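Long-range contact in ribokinase (Cryptococcus neoformans var. grubii serotype A, PDB 6CW5), which probably phosphorylates D-ribose at O-5 with ATP and magnesium, giving D-ribose 5-phosphate for nucleotide synthesis and the pentose phosphate pathway: residues A[17-29]-A[41-53]. Sequence-based numbering, arbitrary orientation.
Sequences VRGSVNIDEFFHL and STGLTKRAGGKGA. With GOL (glycerol), chain B.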
loop_
_atom_site.group_PDB
_atom_site.type_symbol
_atom_site.label_atom_id
_atom_site.label_comp_id
_atom_site.label_asym_id
_atom_site.label_seq_id
_atom_site.Cartn_x
_atom_site.Cartn_y
_atom_site.Cartn_z
ATOM N N VAL A 17 -14.340 -6.457 4.719
ATOM C CA VAL A 17 -13.157 -6.869 5.480
ATOM C C VAL A 17 -11.994 -6.915 4.509
ATOM O O VAL A 17 -11.979 -7.726 3.579
ATOM C CB VAL A 17 -13.349 -8.232 6.166
ATOM C CG1 VAL A 17 -12.103 -8.592 7.016
ATOM C CG2 VAL A 17 -14.629 -8.234 7.020
ATOM N N ARG A 18 -11.010 -6.045 4.707
ATOM C CA ARG A 18 -9.792 -6.100 3.915
ATOM C C ARG A 18 -8.760 -6.749 4.827
ATOM O O ARG A 18 -8.311 -6.132 5.803
ATOM C CB ARG A 18 -9.356 -4.714 3.456
ATOM C CG ARG A 18 -7.973 -4.663 2.804
ATOM C CD ARG A 18 -7.862 -5.457 1.499
ATOM N NE ARG A 18 -6.470 -5.432 1.032
ATOM C CZ ARG A 18 -5.662 -6.490 1.049
ATOM N NH1 ARG A 18 -6.125 -7.687 1.408
ATOM N NH2 ARG A 18 -4.395 -6.353 0.667
ATOM N N GLY A 19 -8.427 -8.009 4.564
ATOM C CA GLY A 19 -7.588 -8.685 5.542
ATOM C C GLY A 19 -7.187 -10.072 5.099
ATOM O O GLY A 19 -7.294 -10.437 3.933
ATOM N N SER A 20 -6.721 -10.837 6.061
ATOM C CA SER A 20 -5.973 -12.061 5.802
ATOM C C SER A 20 -6.852 -13.297 5.863
ATOM O O SER A 20 -7.885 -13.322 6.537
ATOM C CB SER A 20 -4.873 -12.181 6.862
ATOM O OG SER A 20 -5.472 -12.153 8.156
ATOM N N VAL A 21 -6.364 -14.362 5.210
ATOM C CA VAL A 21 -6.866 -15.721 5.347
ATOM C C VAL A 21 -5.676 -16.599 5.677
ATOM O O VAL A 21 -4.666 -16.558 4.970
ATOM C CB VAL A 21 -7.538 -16.209 4.056
ATOM C CG1 VAL A 21 -8.053 -17.653 4.208
ATOM C CG2 VAL A 21 -8.667 -15.251 3.681
ATOM N N ASN A 22 -5.788 -17.382 6.753
ATOM C CA ASN A 22 -4.721 -18.280 7.172
ATOM C C ASN A 22 -5.245 -19.698 7.267
ATOM O O ASN A 22 -6.400 -19.935 7.635
ATOM C CB ASN A 22 -4.159 -17.929 8.555
ATOM C CG ASN A 22 -3.397 -16.621 8.566
ATOM O OD1 ASN A 22 -2.822 -16.211 7.568
ATOM N ND2 ASN A 22 -3.356 -16.000 9.710
ATOM N N ILE A 23 -4.372 -20.637 6.948
ATOM C CA ILE A 23 -4.552 -22.014 7.399
ATOM C C ILE A 23 -3.820 -22.099 8.731
ATOM O O ILE A 23 -2.604 -21.930 8.777
ATOM C CB ILE A 23 -4.019 -23.020 6.378
ATOM C CG1 ILE A 23 -4.828 -22.878 5.087
ATOM C CG2 ILE A 23 -4.110 -24.447 6.946
ATOM C CD1 ILE A 23 -4.305 -23.732 3.926
ATOM N N ASP A 24 -4.569 -22.328 9.818
ATOM C CA ASP A 24 -4.006 -22.408 11.156
ATOM C C ASP A 24 -3.557 -23.837 11.403
ATOM O O ASP A 24 -4.334 -24.770 11.216
ATOM C CB ASP A 24 -5.038 -22.031 12.220
ATOM C CG ASP A 24 -5.364 -20.530 12.235
ATOM O OD1 ASP A 24 -4.732 -19.762 11.482
ATOM O OD2 ASP A 24 -6.243 -20.152 13.030
ATOM N N GLU A 25 -2.325 -24.000 11.862
ATOM C CA GLU A 25 -1.834 -25.306 12.270
ATOM C C GLU A 25 -1.583 -25.247 13.767
ATOM O O GLU A 25 -0.673 -24.539 14.213
ATOM C CB GLU A 25 -0.573 -25.653 11.507
ATOM C CG GLU A 25 -0.844 -25.954 10.056
ATOM C CD GLU A 25 0.417 -26.376 9.345
ATOM O OE1 GLU A 25 1.312 -25.533 9.206
ATOM O OE2 GLU A 25 0.520 -27.561 8.961
ATOM N N PHE A 26 -2.414 -25.963 14.534
ATOM C CA PHE A 26 -2.262 -26.043 15.983
ATOM C C PHE A 26 -1.400 -27.254 16.323
ATOM O O PHE A 26 -1.855 -28.390 16.188
ATOM C CB PHE A 26 -3.610 -26.179 16.674
ATOM C CG PHE A 26 -4.472 -24.963 16.543
ATOM C CD1 PHE A 26 -4.439 -23.975 17.516
ATOM C CD2 PHE A 26 -5.308 -24.806 15.443
ATOM C CE1 PHE A 26 -5.230 -22.839 17.392
ATOM C CE2 PHE A 26 -6.108 -23.667 15.313
ATOM C CZ PHE A 26 -6.065 -22.690 16.286
ATOM N N PHE A 27 -0.194 -26.993 16.820
ATOM C CA PHE A 27 0.707 -28.020 17.331
ATOM C C PHE A 27 0.540 -28.113 18.847
ATOM O O PHE A 27 0.891 -27.179 19.579
ATOM C CB PHE A 27 2.140 -27.672 16.949
ATOM C CG PHE A 27 2.426 -27.819 15.494
ATOM C CD1 PHE A 27 2.924 -29.010 14.991
ATOM C CD2 PHE A 27 2.226 -26.758 14.621
ATOM C CE1 PHE A 27 3.188 -29.144 13.614
ATOM C CE2 PHE A 27 2.486 -26.874 13.265
ATOM C CZ PHE A 27 2.975 -28.059 12.747
ATOM N N HIS A 28 0.007 -29.232 19.322
ATOM C CA HIS A 28 -0.217 -29.386 20.752
ATOM C C HIS A 28 1.084 -29.763 21.452
ATOM O O HIS A 28 1.746 -30.742 21.081
ATOM C CB HIS A 28 -1.327 -30.414 20.977
ATOM C CG HIS A 28 -2.576 -30.067 20.226
ATOM N ND1 HIS A 28 -3.519 -29.189 20.715
ATOM C CD2 HIS A 28 -2.995 -30.418 18.985
ATOM C CE1 HIS A 28 -4.480 -29.037 19.822
ATOM N NE2 HIS A 28 -4.187 -29.775 18.765
ATOM N N LEU A 29 1.437 -29.003 22.487
ATOM C CA LEU A 29 2.748 -29.113 23.115
ATOM C C LEU A 29 2.640 -29.006 24.631
ATOM O O LEU A 29 1.704 -28.390 25.143
ATOM C CB LEU A 29 3.663 -27.999 22.586
ATOM C CG LEU A 29 4.164 -28.209 21.157
ATOM C CD1 LEU A 29 4.509 -26.851 20.559
ATOM C CD2 LEU A 29 5.370 -29.095 21.177
ATOM N N SER A 41 5.518 -32.374 19.219
ATOM C CA SER A 41 4.096 -32.108 19.421
ATOM C C SER A 41 3.351 -33.418 19.659
ATOM O O SER A 41 3.760 -34.485 19.182
ATOM C CB SER A 41 3.504 -31.350 18.221
ATOM O OG SER A 41 3.622 -32.116 17.036
ATOM N N THR A 42 2.272 -33.349 20.450
ATOM C CA THR A 42 1.449 -34.525 20.730
ATOM C C THR A 42 0.316 -34.697 19.733
ATOM O O THR A 42 -0.381 -35.714 19.784
ATOM C CB THR A 42 0.850 -34.443 22.137
ATOM O OG1 THR A 42 0.100 -33.226 22.253
ATOM C CG2 THR A 42 1.953 -34.505 23.195
ATOM N N GLY A 43 0.129 -33.739 18.845
ATOM C CA GLY A 43 -0.987 -33.748 17.920
ATOM C C GLY A 43 -0.909 -32.483 17.093
ATOM O O GLY A 43 -0.235 -31.521 17.463
ATOM N N LEU A 44 -1.575 -32.524 15.941
ATOM C CA LEU A 44 -1.640 -31.376 15.040
ATOM C C LEU A 44 -3.075 -31.270 14.560
ATOM O O LEU A 44 -3.673 -32.275 14.161
ATOM C CB LEU A 44 -0.680 -31.542 13.851
ATOM C CG LEU A 44 -0.855 -30.700 12.599
ATOM C CD1 LEU A 44 -0.649 -29.221 12.927
ATOM C CD2 LEU A 44 0.130 -31.156 11.532
ATOM N N THR A 45 -3.621 -30.060 14.611
ATOM C CA THR A 45 -4.969 -29.779 14.161
ATOM C C THR A 45 -4.875 -28.642 13.156
ATOM O O THR A 45 -4.249 -27.636 13.447
ATOM C CB THR A 45 -5.870 -29.364 15.335
ATOM O OG1 THR A 45 -5.912 -30.406 16.315
ATOM C CG2 THR A 45 -7.282 -29.080 14.851
ATOM N N LYS A 46 -5.454 -28.824 11.968
ATOM C CA LYS A 46 -5.490 -27.760 10.974
ATOM C C LYS A 46 -6.894 -27.182 10.935
ATOM O O LYS A 46 -7.873 -27.932 10.870
ATOM C CB LYS A 46 -5.100 -28.264 9.581
ATOM C CG LYS A 46 -3.607 -28.514 9.379
ATOM C CD LYS A 46 -3.262 -28.553 7.878
ATOM C CE LYS A 46 -1.867 -29.134 7.638
ATOM N NZ LYS A 46 -1.497 -29.131 6.196
ATOM N N ARG A 47 -7.000 -25.854 10.953
ATOM C CA ARG A 47 -8.314 -25.226 10.928
ATOM C C ARG A 47 -8.238 -23.974 10.074
ATOM O O ARG A 47 -7.169 -23.381 9.929
ATOM C CB ARG A 47 -8.794 -24.874 12.347
ATOM C CG ARG A 47 -8.790 -26.054 13.318
ATOM C CD ARG A 47 -9.921 -25.957 14.294
ATOM N NE ARG A 47 -9.969 -27.078 15.228
ATOM C CZ ARG A 47 -10.755 -28.136 15.077
ATOM N NH1 ARG A 47 -11.553 -28.223 14.023
ATOM N NH2 ARG A 47 -10.741 -29.108 15.980
ATOM N N ALA A 48 -9.375 -23.595 9.490
ATOM C CA ALA A 48 -9.453 -22.298 8.823
ATOM C C ALA A 48 -9.263 -21.181 9.840
ATOM O O ALA A 48 -9.789 -21.243 10.953
ATOM C CB ALA A 48 -10.801 -22.143 8.127
ATOM N N GLY A 49 -8.516 -20.166 9.455
ATOM C CA GLY A 49 -8.239 -19.050 10.339
ATOM C C GLY A 49 -7.879 -17.766 9.593
ATOM O O GLY A 49 -8.287 -17.560 8.448
ATOM N N GLY A 50 -7.097 -16.911 10.266
ATOM C CA GLY A 50 -6.703 -15.608 9.757
ATOM C C GLY A 50 -7.569 -14.487 10.312
ATOM O O GLY A 50 -8.782 -14.647 10.454
ATOM N N LYS A 51 -6.953 -13.352 10.657
ATOM C CA LYS A 51 -7.722 -12.230 11.209
ATOM C C LYS A 51 -8.873 -11.828 10.280
ATOM O O LYS A 51 -10.023 -11.680 10.723
ATOM C CB LYS A 51 -6.787 -11.051 11.483
ATOM C CG LYS A 51 -5.880 -11.209 12.727
ATOM C CD LYS A 51 -6.582 -10.845 14.014
ATOM C CE LYS A 51 -5.989 -11.615 15.225
ATOM N NZ LYS A 51 -6.263 -13.107 15.033
ATOM N N GLY A 52 -8.619 -11.728 8.978
ATOM C CA GLY A 52 -9.679 -11.284 8.082
ATOM C C GLY A 52 -10.801 -12.300 7.955
ATOM O O GLY A 52 -11.981 -11.969 8.087
ATOM N N ALA A 53 -10.455 -13.559 7.689
ATOM C CA ALA A 53 -11.494 -14.573 7.539
ATOM C C ALA A 53 -12.289 -14.784 8.834
ATOM O O ALA A 53 -13.522 -14.952 8.797
ATOM C CB ALA A 53 -10.856 -15.898 7.088
HETATM C C1 GOL B . -6.131 -16.648 13.870
HETATM O O1 GOL B . -6.924 -17.771 13.391
HETATM C C2 GOL B . -4.706 -16.871 13.313
HETATM O O2 GOL B . -4.723 -17.142 11.952
HETATM C C3 GOL B . -3.853 -15.635 13.658
HETATM O O3 GOL B . -4.466 -14.539 12.983
HETATM O O HOH W 1 -8.397 -21.507 13.421
HETATM O O HOH W 2 0.916 -26.989 6.020
#
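Strands 22-29 and 43-49 run antiparallel, their axes at 160°, and Asn22 to Phe27 pair with Gly49 to Leu44. The amides of Asp24 and Phe26 donate to the carbonyls of Arg47 and Thr45, which return the bonds through their own amides. Past Gly49 the chain enters helix 51-61, and Ala53 N donates to Ser20 O at 2.8 Å. Gly49, Gly50 and Gly52 pack closely against 17-29; Gly50, at the N-cap, has backbone angles that call for glycine.

Asn22 and Asp24 share one face of the sheet and hold a glycerol. Asn22 ND2 donates almost straight to glycerol O2 (2.9 Å, 178°). O2 in turn donates to Asp24 OD1, and glycerol O1 to Asp24 OD2 at 2.5 Å. Gly50 N donates to O1, and Lys51 NZ to O3; Lys51 NZ also pairs with Asp281, the predicted proton acceptor. A water joins Asp24 OD2 to Ala48 O.

On the other face, Leu44 has CG anti to its backbone N (chi1 162°) and lies alongside Phe27, its CD1 over the ring centre in a CH-pi contact. Glu25 and Lys46 run side by side in a long salt bridge (OE2 to NZ 3.8 Å) with a water between them; Glu25 OE1 is held by Arg103. On the glycerol face, His28 NE2 and Thr45 OG1 are hydrogen-bonded at the imidazole edge, 3.1 Å apart; either may donate.

The sheet is the small lid of the PfkB fold; Gly49 and Gly50 lead into helix 51-61 of the main domain. Glycerol hydroxyls gripped by Asn22, Asp24 and Gly50, all predicted substrate binders, probably mimic those of ribose.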